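Local coordinates for mbSHANK1 protein (Monosiga brevicollis, PDB 6X23), which binds a GIRK3 peptide through the PDZ domain described here and, as a SHANK-type multidomain protein, probably serves as an adaptor for synaptic receptors, at residues G23-A31 with Q43-A54; G58-N69 with S88-R98. All coordinates share one frame; numbering follows the deposited sequence.

Contact 1 of 2, residues G23-A31 with Q43-A54; sequences GFGFRLSGA and QWVRNVDPDGQA
F26 holds its CG between the backbone N and the carbonyl carbon (chi1 68°), which sets the ring between V45 and A54. The CD2 flank meets V45 CG1 at 3.9 Å, the two side chains crossing at about a right angle, and the CD1 flank reaches A54 CB at 3.7 Å. At the root of the side chain, F26 CB lies 3.4 Å from V48 CG2, the two residues forming a non-hydrogen-bonded pair. S29, on the reverse side of the sheet with W44, has OG anti to its own N (chi1 174°); this presents the hydroxyl to R46, whose NE donates to S29 OG across 3.1 Å, near the guanidinium plane. The R46 side chain is poorly ordered, so this bond is less certain than those of the backbone. Strand 26-29, paired antiparallel with 44-48, is one wall of the PDZ peptide groove, with helix 78-87 as the other: R27, L28 and S29 continue into a ladder with the bound peptide, and an apolar peptide side chain packs on F26. The GFGF sequence at 23-26 corresponds to the carboxylate-binding loop of PDZ domains. Its backbone is pinned from the second segment, D49 N donating to G25 O at 2.7 Å and A54 N to F24 O, also at 2.7 Å. One water accepts from Q53 N and donates to G23 O, an indirect tie to the same loop. Within the strands, R46 N donates to R27 O at 3.1 Å. L28 rests its CG and CD2 on Q43 CB while also touching V81 and I85 of helix 78-87. Q43 sends NE2 to A31 O at 3.0 Å, in the carbonyl plane on a lone pair; its OE1 is held by H78.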
loop_
_atom_site.group_PDB
_atom_site.type_symbol
_atom_site.label_atom_id
_atom_site.label_comp_id
_atom_site.label_asym_id
_atom_site.label_seq_id
_atom_site.Cartn_x
_atom_site.Cartn_y
_atom_site.Cartn_z
ATOM N N GLY A 23 11.933 4.824 4.426
ATOM C CA GLY A 23 10.642 4.173 4.484
ATOM C C GLY A 23 10.474 3.059 3.475
ATOM O O GLY A 23 11.462 2.459 3.029
ATOM N N PHE A 24 9.211 2.781 3.113
ATOM C CA PHE A 24 8.896 1.764 2.119
ATOM C C PHE A 24 9.007 2.319 0.708
ATOM O O PHE A 24 9.352 1.574 -0.217
ATOM C CB PHE A 24 7.503 1.179 2.394
ATOM C CG PHE A 24 7.434 0.422 3.702
ATOM C CD1 PHE A 24 8.229 -0.698 3.909
ATOM C CD2 PHE A 24 6.639 0.859 4.733
ATOM C CE1 PHE A 24 8.207 -1.368 5.091
ATOM C CE2 PHE A 24 6.620 0.188 5.933
ATOM C CZ PHE A 24 7.411 -0.921 6.108
ATOM N N GLY A 25 8.741 3.615 0.534
ATOM C CA GLY A 25 8.988 4.283 -0.729
ATOM C C GLY A 25 7.783 4.452 -1.638
ATOM O O GLY A 25 7.887 4.333 -2.864
ATOM N N PHE A 26 6.653 4.795 -1.048
ATOM C CA PHE A 26 5.456 5.038 -1.869
ATOM C C PHE A 26 4.513 5.955 -1.113
ATOM O O PHE A 26 4.675 6.150 0.080
ATOM C CB PHE A 26 4.770 3.735 -2.266
ATOM C CG PHE A 26 4.118 2.966 -1.154
ATOM C CD1 PHE A 26 4.840 2.091 -0.377
ATOM C CD2 PHE A 26 2.775 3.094 -0.899
ATOM C CE1 PHE A 26 4.226 1.367 0.628
ATOM C CE2 PHE A 26 2.167 2.368 0.107
ATOM C CZ PHE A 26 2.891 1.505 0.872
ATOM N N ARG A 27 3.560 6.552 -1.837
ATOM C CA ARG A 27 2.565 7.473 -1.226
ATOM C C ARG A 27 1.195 6.790 -1.251
ATOM O O ARG A 27 0.707 6.491 -2.359
ATOM C CB ARG A 27 2.534 8.805 -1.985
ATOM C CG ARG A 27 3.830 9.597 -1.904
ATOM C CD ARG A 27 4.026 10.504 -3.105
ATOM N NE ARG A 27 5.386 11.016 -3.203
ATOM C CZ ARG A 27 6.094 11.471 -2.176
ATOM N NH1 ARG A 27 7.325 11.916 -2.366
ATOM N NH2 ARG A 27 5.572 11.479 -0.963
ATOM N N LEU A 28 0.602 6.557 -0.076
ATOM C CA LEU A 28 -0.674 5.894 -0.019
ATOM C C LEU A 28 -1.756 6.962 -0.084
ATOM O O LEU A 28 -1.545 8.110 0.296
ATOM C CB LEU A 28 -0.765 5.084 1.259
ATOM C CG LEU A 28 -1.877 4.070 1.253
ATOM C CD1 LEU A 28 -1.561 2.976 0.230
ATOM C CD2 LEU A 28 -2.002 3.553 2.664
ATOM N N SER A 29 -2.908 6.605 -0.600
ATOM C CA SER A 29 -3.893 7.633 -0.875
ATOM C C SER A 29 -5.269 7.002 -0.838
ATOM O O SER A 29 -5.458 5.907 -1.376
ATOM C CB SER A 29 -3.643 8.262 -2.240
ATOM O OG SER A 29 -4.678 9.162 -2.573
ATOM N N GLY A 30 -6.217 7.669 -0.205
ATOM C CA GLY A 30 -7.555 7.124 -0.293
ATOM C C GLY A 30 -8.452 7.678 0.789
ATOM O O GLY A 30 -8.226 8.774 1.300
ATOM N N ALA A 31 -9.456 6.867 1.116
ATOM C CA ALA A 31 -10.564 7.256 1.984
ATOM C C ALA A 31 -10.081 7.755 3.339
ATOM O O ALA A 31 -9.445 7.009 4.093
ATOM C CB ALA A 31 -11.505 6.063 2.173
ATOM N N GLN A 43 -7.645 2.178 0.647
ATOM C CA GLN A 43 -6.543 3.050 0.266
ATOM C C GLN A 43 -5.856 2.494 -0.968
ATOM O O GLN A 43 -6.074 1.355 -1.348
ATOM C CB GLN A 43 -5.533 3.175 1.405
ATOM C CG GLN A 43 -6.167 3.409 2.752
ATOM C CD GLN A 43 -7.046 4.632 2.754
ATOM O OE1 GLN A 43 -6.571 5.751 2.540
ATOM N NE2 GLN A 43 -8.346 4.428 2.960
ATOM N N TRP A 44 -4.994 3.294 -1.587
ATOM C CA TRP A 44 -4.320 2.809 -2.784
ATOM C C TRP A 44 -3.002 3.538 -3.020
ATOM O O TRP A 44 -2.756 4.627 -2.497
ATOM C CB TRP A 44 -5.222 2.919 -4.013
ATOM C CG TRP A 44 -5.774 4.270 -4.253
ATOM C CD1 TRP A 44 -6.845 4.842 -3.632
ATOM C CD2 TRP A 44 -5.306 5.225 -5.214
ATOM N NE1 TRP A 44 -7.058 6.110 -4.132
ATOM C CE2 TRP A 44 -6.131 6.364 -5.108
ATOM C CE3 TRP A 44 -4.267 5.227 -6.150
ATOM C CZ2 TRP A 44 -5.948 7.493 -5.903
ATOM C CZ3 TRP A 44 -4.089 6.345 -6.939
ATOM C CH2 TRP A 44 -4.924 7.466 -6.809
ATOM N N VAL A 45 -2.159 2.897 -3.827
ATOM C CA VAL A 45 -0.812 3.361 -4.153
ATOM C C VAL A 45 -0.908 4.316 -5.340
ATOM O O VAL A 45 -1.493 3.972 -6.374
ATOM C CB VAL A 45 0.104 2.163 -4.474
ATOM C CG1 VAL A 45 1.564 2.612 -4.625
ATOM C CG2 VAL A 45 -0.033 1.068 -3.416
ATOM N N ARG A 46 -0.540 5.572 -5.075
ATOM C CA ARG A 46 -0.663 6.708 -6.036
ATOM C C ARG A 46 0.597 6.878 -6.866
ATOM O O ARG A 46 0.459 7.397 -7.977
ATOM C CB ARG A 46 -0.958 8.035 -5.339
ATOM C CG ARG A 46 -1.694 9.042 -6.213
ATOM C CD ARG A 46 -2.453 10.100 -5.427
ATOM N NE ARG A 46 -3.908 10.021 -5.479
ATOM C CZ ARG A 46 -4.658 10.457 -6.488
ATOM N NH1 ARG A 46 -5.973 10.355 -6.441
ATOM N NH2 ARG A 46 -4.097 10.997 -7.550
ATOM N N ASN A 47 1.737 6.472 -6.324
ATOM C CA ASN A 47 3.063 6.513 -6.996
ATOM C C ASN A 47 4.070 5.756 -6.132
ATOM O O ASN A 47 3.785 5.550 -4.979
ATOM C CB ASN A 47 3.548 7.926 -7.330
ATOM C CG ASN A 47 4.310 8.589 -6.208
ATOM O OD1 ASN A 47 5.488 8.322 -6.021
ATOM N ND2 ASN A 47 3.636 9.454 -5.470
ATOM N N VAL A 48 5.191 5.308 -6.708
ATOM C CA VAL A 48 6.182 4.510 -5.923
ATOM C C VAL A 48 7.603 4.926 -6.318
ATOM O O VAL A 48 7.855 5.081 -7.531
ATOM C CB VAL A 48 5.956 2.999 -6.133
ATOM C CG1 VAL A 48 7.173 2.166 -5.759
ATOM C CG2 VAL A 48 4.720 2.500 -5.398
ATOM N N ASP A 49 8.494 5.099 -5.333
ATOM C CA ASP A 49 9.873 5.480 -5.627
ATOM C C ASP A 49 10.546 4.397 -6.458
ATOM O O ASP A 49 10.771 3.296 -5.936
ATOM C CB ASP A 49 10.657 5.684 -4.342
ATOM C CG ASP A 49 10.101 6.783 -3.516
ATOM O OD1 ASP A 49 9.343 7.590 -4.088
ATOM O OD2 ASP A 49 10.396 6.830 -2.304
ATOM N N PRO A 50 10.904 4.659 -7.714
ATOM C CA PRO A 50 11.508 3.586 -8.516
ATOM C C PRO A 50 12.809 3.056 -7.925
ATOM O O PRO A 50 13.162 1.906 -8.199
ATOM C CB PRO A 50 11.718 4.260 -9.881
ATOM C CG PRO A 50 10.738 5.399 -9.896
ATOM C CD PRO A 50 10.759 5.900 -8.490
ATOM N N ASP A 51 13.523 3.837 -7.107
ATOM C CA ASP A 51 14.712 3.364 -6.401
ATOM C C ASP A 51 14.429 2.940 -4.958
ATOM O O ASP A 51 15.363 2.546 -4.246
ATOM C CB ASP A 51 15.826 4.434 -6.416
ATOM C CG ASP A 51 15.532 5.595 -5.500
ATOM O OD1 ASP A 51 14.390 6.121 -5.584
ATOM O OD2 ASP A 51 16.423 5.969 -4.674
ATOM N N GLY A 52 13.153 2.977 -4.516
ATOM C CA GLY A 52 12.801 2.568 -3.168
ATOM C C GLY A 52 12.439 1.078 -3.016
ATOM O O GLY A 52 12.287 0.316 -3.965
ATOM N N GLN A 53 12.260 0.677 -1.761
ATOM C CA GLN A 53 12.046 -0.725 -1.421
ATOM C C GLN A 53 10.715 -1.279 -1.935
ATOM O O GLN A 53 10.640 -2.474 -2.260
ATOM C CB GLN A 53 12.135 -0.889 0.091
ATOM C CG GLN A 53 13.546 -0.781 0.629
ATOM C CD GLN A 53 14.416 -1.927 0.159
ATOM O OE1 GLN A 53 13.915 -2.988 -0.241
ATOM N NE2 GLN A 53 15.725 -1.723 0.195
ATOM N N ALA A 54 9.657 -0.458 -1.997
ATOM C CA ALA A 54 8.382 -0.952 -2.522
ATOM C C ALA A 54 8.508 -1.314 -3.989
ATOM O O ALA A 54 8.102 -2.407 -4.404
ATOM C CB ALA A 54 7.264 0.074 -2.325
HETATM O O HOH W 1 12.593 2.716 0.216
HETATM O O HOH W 2 9.833 2.388 -3.760
#

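Contact 2 of 2, residues G58-N69 with S88-R98; sequences GLQAGDRLLELN and SGDVVAFRIAR
A classic beta bulge interrupts the antiparallel pairing of strands 64-68 and 91-98: L66 and E67 both face R95. R95 O accepts from L66 N at 2.8 Å and from E67 N at 2.9 Å, and the register moves by one residue between the pairs L65-I96 and E67-R95. Beside the bulge, E67 and R95 run side by side in the same direction. R95 NH1 forms a salt bridge to E67 OE2 at 3.2 Å, but it arrives from above the carboxylate, the two planes standing 83° apart, so the grip is single rather than paired. R98 meets D63 in a different way, with two bonds. Its chain is bent at chi3 (-57°), and the guanidinium comes side-on to the carboxylate, the planes only 25° apart: NE bonds D63 OD1 on its syn lone pair at 2.7 Å, and NH2 reaches D63 OD2, also at 2.7 Å. NH2 donates in addition to the carbonyl O of G58, the positive-phi residue of the Schellman motif that ends the preceding helix, while Q60 OE1 lies over the centre of the guanidinium face. D63 OD2 takes a further bond, from Q60 N at 2.6 Å, so the type II turn from Q60 to D63 is tied to the same carboxylate. These two strands form the middle of the PDZ domain's four-stranded sheet, between strands 10-18 and 71-72. On the face carrying L65, L68, F94 and I96, the CD1 atoms of L65 and L68 both meet the F94 ring obliquely, at its CD1 and CE1 respectively; helix 78-87 covers them with V81 and I85. At the far end N69 spends both amide atoms: OD1 accepts from A93 N, and ND2 donates to S88 OG at 3.0 Å, with S88 OG in turn donating to V91 O.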
loop_
_atom_site.group_PDB
_atom_site.type_symbol
_atom_site.label_atom_id
_atom_site.label_comp_id
_atom_site.label_asym_id
_atom_site.label_seq_id
_atom_site.Cartn_x
_atom_site.Cartn_y
_atom_site.Cartn_z
ATOM N N GLY A 58 7.923 -4.786 -6.013
ATOM C CA GLY A 58 6.941 -4.901 -7.072
ATOM C C GLY A 58 5.615 -4.261 -6.783
ATOM O O GLY A 58 4.627 -4.584 -7.448
ATOM N N LEU A 59 5.546 -3.394 -5.789
ATOM C CA LEU A 59 4.377 -2.546 -5.641
ATOM C C LEU A 59 4.299 -1.632 -6.856
ATOM O O LEU A 59 5.326 -1.183 -7.364
ATOM C CB LEU A 59 4.481 -1.729 -4.347
ATOM C CG LEU A 59 3.162 -1.074 -3.977
ATOM C CD1 LEU A 59 2.163 -2.157 -3.582
ATOM C CD2 LEU A 59 3.334 -0.062 -2.867
ATOM N N GLN A 60 3.097 -1.382 -7.360
ATOM C CA GLN A 60 2.982 -0.488 -8.501
ATOM C C GLN A 60 1.865 0.509 -8.272
ATOM O O GLN A 60 0.899 0.236 -7.555
ATOM C CB GLN A 60 2.710 -1.230 -9.813
ATOM C CG GLN A 60 3.445 -2.521 -9.957
ATOM C CD GLN A 60 3.479 -3.005 -11.392
ATOM O OE1 GLN A 60 2.630 -3.772 -11.828
ATOM N NE2 GLN A 60 4.467 -2.545 -12.134
ATOM N N ALA A 61 1.986 1.656 -8.936
ATOM C CA ALA A 61 0.951 2.674 -8.845
ATOM C C ALA A 61 -0.385 2.069 -9.238
ATOM O O ALA A 61 -0.467 1.254 -10.160
ATOM C CB ALA A 61 1.291 3.862 -9.743
ATOM N N GLY A 62 -1.428 2.431 -8.504
ATOM C CA GLY A 62 -2.726 1.881 -8.749
ATOM C C GLY A 62 -3.041 0.650 -7.926
ATOM O O GLY A 62 -4.220 0.362 -7.694
ATOM N N ASP A 63 -2.021 -0.085 -7.474
ATOM C CA ASP A 63 -2.256 -1.168 -6.528
ATOM C C ASP A 63 -3.118 -0.665 -5.383
ATOM O O ASP A 63 -2.822 0.368 -4.778
ATOM C CB ASP A 63 -0.936 -1.711 -5.976
ATOM C CG ASP A 63 -0.190 -2.588 -6.956
ATOM O OD1 ASP A 63 -0.772 -3.128 -7.928
ATOM O OD2 ASP A 63 1.016 -2.757 -6.733
ATOM N N ARG A 64 -4.183 -1.396 -5.093
ATOM C CA ARG A 64 -5.125 -1.045 -4.040
ATOM C C ARG A 64 -4.907 -1.956 -2.843
ATOM O O ARG A 64 -4.815 -3.175 -2.997
ATOM C CB ARG A 64 -6.570 -1.158 -4.534
ATOM C CG ARG A 64 -7.594 -0.985 -3.431
ATOM C CD ARG A 64 -8.977 -0.797 -4.011
ATOM N NE ARG A 64 -9.424 -1.957 -4.765
ATOM C CZ ARG A 64 -10.056 -2.976 -4.209
ATOM N NH1 ARG A 64 -10.293 -2.959 -2.906
ATOM N NH2 ARG A 64 -10.447 -4.003 -4.951
ATOM N N LEU A 65 -4.850 -1.363 -1.659
ATOM C CA LEU A 65 -4.498 -2.064 -0.438
ATOM C C LEU A 65 -5.677 -2.890 0.057
ATOM O O LEU A 65 -6.767 -2.355 0.285
ATOM C CB LEU A 65 -4.074 -1.049 0.616
ATOM C CG LEU A 65 -3.404 -1.642 1.850
ATOM C CD1 LEU A 65 -2.374 -2.717 1.471
ATOM C CD2 LEU A 65 -2.741 -0.545 2.657
ATOM N N LEU A 66 -5.466 -4.190 0.230
ATOM C CA LEU A 66 -6.484 -5.067 0.773
ATOM C C LEU A 66 -6.127 -5.597 2.155
ATOM O O LEU A 66 -6.968 -5.585 3.059
ATOM C CB LEU A 66 -6.715 -6.230 -0.182
ATOM C CG LEU A 66 -7.762 -6.089 -1.292
ATOM C CD1 LEU A 66 -7.691 -4.756 -2.009
ATOM C CD2 LEU A 66 -7.559 -7.223 -2.296
ATOM N N GLU A 67 -4.909 -6.095 2.346
ATOM C CA GLU A 67 -4.515 -6.656 3.632
ATOM C C GLU A 67 -3.153 -6.103 4.020
ATOM O O GLU A 67 -2.266 -5.936 3.181
ATOM C CB GLU A 67 -4.440 -8.194 3.626
ATOM C CG GLU A 67 -5.719 -8.945 3.224
ATOM C CD GLU A 67 -5.549 -10.461 3.310
ATOM O OE1 GLU A 67 -4.423 -10.928 3.610
ATOM O OE2 GLU A 67 -6.538 -11.194 3.063
ATOM N N LEU A 68 -2.998 -5.849 5.309
ATOM C CA LEU A 68 -1.762 -5.394 5.917
ATOM C C LEU A 68 -1.418 -6.413 6.987
ATOM O O LEU A 68 -2.189 -6.594 7.931
ATOM C CB LEU A 68 -1.958 -4.004 6.516
ATOM C CG LEU A 68 -0.878 -3.385 7.387
ATOM C CD1 LEU A 68 0.325 -3.147 6.531
ATOM C CD2 LEU A 68 -1.403 -2.082 7.916
ATOM N N ASN A 69 -0.291 -7.097 6.824
ATOM C CA ASN A 69 0.136 -8.143 7.753
ATOM C C ASN A 69 -0.998 -9.134 8.022
ATOM O O ASN A 69 -1.368 -9.422 9.162
ATOM C CB ASN A 69 0.669 -7.536 9.051
ATOM C CG ASN A 69 2.028 -6.797 8.861
ATOM O OD1 ASN A 69 2.777 -7.045 7.905
ATOM N ND2 ASN A 69 2.347 -5.909 9.800
ATOM N N SER A 88 4.778 -1.158 11.590
ATOM C CA SER A 88 5.005 -2.547 11.215
ATOM C C SER A 88 6.438 -2.969 11.458
ATOM O O SER A 88 6.723 -4.172 11.448
ATOM C CB SER A 88 4.647 -2.767 9.753
ATOM O OG SER A 88 4.691 -4.135 9.427
ATOM N N GLY A 89 7.337 -2.016 11.688
ATOM C CA GLY A 89 8.722 -2.349 11.929
ATOM C C GLY A 89 9.530 -2.402 10.654
ATOM O O GLY A 89 9.318 -1.634 9.712
ATOM N N ASP A 90 10.466 -3.328 10.604
ATOM C CA ASP A 90 11.374 -3.320 9.477
ATOM C C ASP A 90 10.775 -3.973 8.247
ATOM O O ASP A 90 11.203 -3.666 7.130
ATOM C CB ASP A 90 12.682 -3.996 9.880
ATOM C CG ASP A 90 13.541 -3.082 10.712
ATOM O OD1 ASP A 90 13.325 -1.842 10.610
ATOM O OD2 ASP A 90 14.416 -3.589 11.451
ATOM N N VAL A 91 9.789 -4.834 8.427
ATOM C CA VAL A 91 9.147 -5.550 7.346
ATOM C C VAL A 91 7.651 -5.289 7.396
ATOM O O VAL A 91 7.065 -5.150 8.470
ATOM C CB VAL A 91 9.435 -7.053 7.460
ATOM C CG1 VAL A 91 9.023 -7.748 6.194
ATOM C CG2 VAL A 91 10.901 -7.268 7.748
ATOM N N VAL A 92 7.025 -5.264 6.224
ATOM C CA VAL A 92 5.579 -5.140 6.100
ATOM C C VAL A 92 5.149 -6.138 5.045
ATOM O O VAL A 92 5.916 -6.470 4.140
ATOM C CB VAL A 92 5.138 -3.703 5.705
ATOM C CG1 VAL A 92 5.420 -3.435 4.244
ATOM C CG2 VAL A 92 3.693 -3.463 5.986
ATOM N N ALA A 93 3.921 -6.616 5.159
ATOM C CA ALA A 93 3.311 -7.448 4.134
ATOM C C ALA A 93 1.980 -6.839 3.728
ATOM O O ALA A 93 1.190 -6.402 4.576
ATOM C CB ALA A 93 3.096 -8.881 4.611
ATOM N N PHE A 94 1.762 -6.803 2.415
ATOM C CA PHE A 94 0.562 -6.281 1.782
ATOM C C PHE A 94 -0.047 -7.388 0.944
ATOM O O PHE A 94 0.677 -8.159 0.302
ATOM C CB PHE A 94 0.872 -5.084 0.865
ATOM C CG PHE A 94 1.338 -3.851 1.596
ATOM C CD1 PHE A 94 0.729 -3.452 2.769
ATOM C CD2 PHE A 94 2.404 -3.105 1.119
ATOM C CE1 PHE A 94 1.155 -2.316 3.443
ATOM C CE2 PHE A 94 2.849 -1.981 1.807
ATOM C CZ PHE A 94 2.216 -1.595 2.970
ATOM N N ARG A 95 -1.371 -7.466 0.957
ATOM C CA ARG A 95 -2.131 -8.059 -0.132
ATOM C C ARG A 95 -2.870 -6.936 -0.844
ATOM O O ARG A 95 -3.505 -6.106 -0.194
ATOM C CB ARG A 95 -3.113 -9.103 0.387
ATOM C CG ARG A 95 -3.906 -9.817 -0.689
ATOM C CD ARG A 95 -4.747 -10.877 -0.064
ATOM N NE ARG A 95 -5.280 -11.769 -1.081
ATOM C CZ ARG A 95 -6.070 -12.801 -0.796
ATOM N NH1 ARG A 95 -6.408 -13.036 0.468
ATOM N NH2 ARG A 95 -6.530 -13.587 -1.768
ATOM N N ILE A 96 -2.783 -6.900 -2.165
ATOM C CA ILE A 96 -3.324 -5.797 -2.948
ATOM C C ILE A 96 -4.119 -6.326 -4.130
ATOM O O ILE A 96 -3.991 -7.481 -4.530
ATOM C CB ILE A 96 -2.223 -4.855 -3.453
ATOM C CG1 ILE A 96 -1.177 -5.652 -4.258
ATOM C CG2 ILE A 96 -1.660 -4.064 -2.281
ATOM C CD1 ILE A 96 -1.353 -5.570 -5.793
ATOM N N ALA A 97 -4.908 -5.425 -4.714
ATOM C CA ALA A 97 -5.689 -5.693 -5.917
ATOM C C ALA A 97 -5.170 -4.813 -7.046
ATOM O O ALA A 97 -4.960 -3.614 -6.854
ATOM C CB ALA A 97 -7.181 -5.448 -5.670
ATOM N N ARG A 98 -4.966 -5.411 -8.216
ATOM C CA ARG A 98 -4.258 -4.788 -9.320
ATOM C C ARG A 98 -5.064 -4.946 -10.594
ATOM O O ARG A 98 -5.517 -6.045 -10.920
ATOM C CB ARG A 98 -2.864 -5.417 -9.486
ATOM C CG ARG A 98 -2.183 -5.183 -10.783
ATOM C CD ARG A 98 -0.769 -5.689 -10.699
ATOM N NE ARG A 98 -0.014 -5.060 -9.610
ATOM C CZ ARG A 98 1.130 -5.541 -9.107
ATOM N NH1 ARG A 98 1.657 -6.667 -9.573
ATOM N NH2 ARG A 98 1.761 -4.900 -8.129
#

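How the contacts relate
From the N terminus, strand 10-18 leads into the 23-31 segment, and contact 1 closes a loop of eleven residues, six of them (34-39) not modelled. Contact 1 is complete before contact 2 opens, so the two run in series; helix 53-57 joins them. Contact 2 then closes a longer excursion that holds strand 71-72 and helix 78-87, and its final strand also pairs with strand 10-18. The contacts, with centres about 9 Å apart, meet at V45: V45 O lies 2.6 Å from G62 N, and V45 N lies 2.8 Å from D63 O, both probable hydrogen bonds. F26 packing on L59 adds an apolar join between strand 26-29 and the loop that leads into strand 64-68.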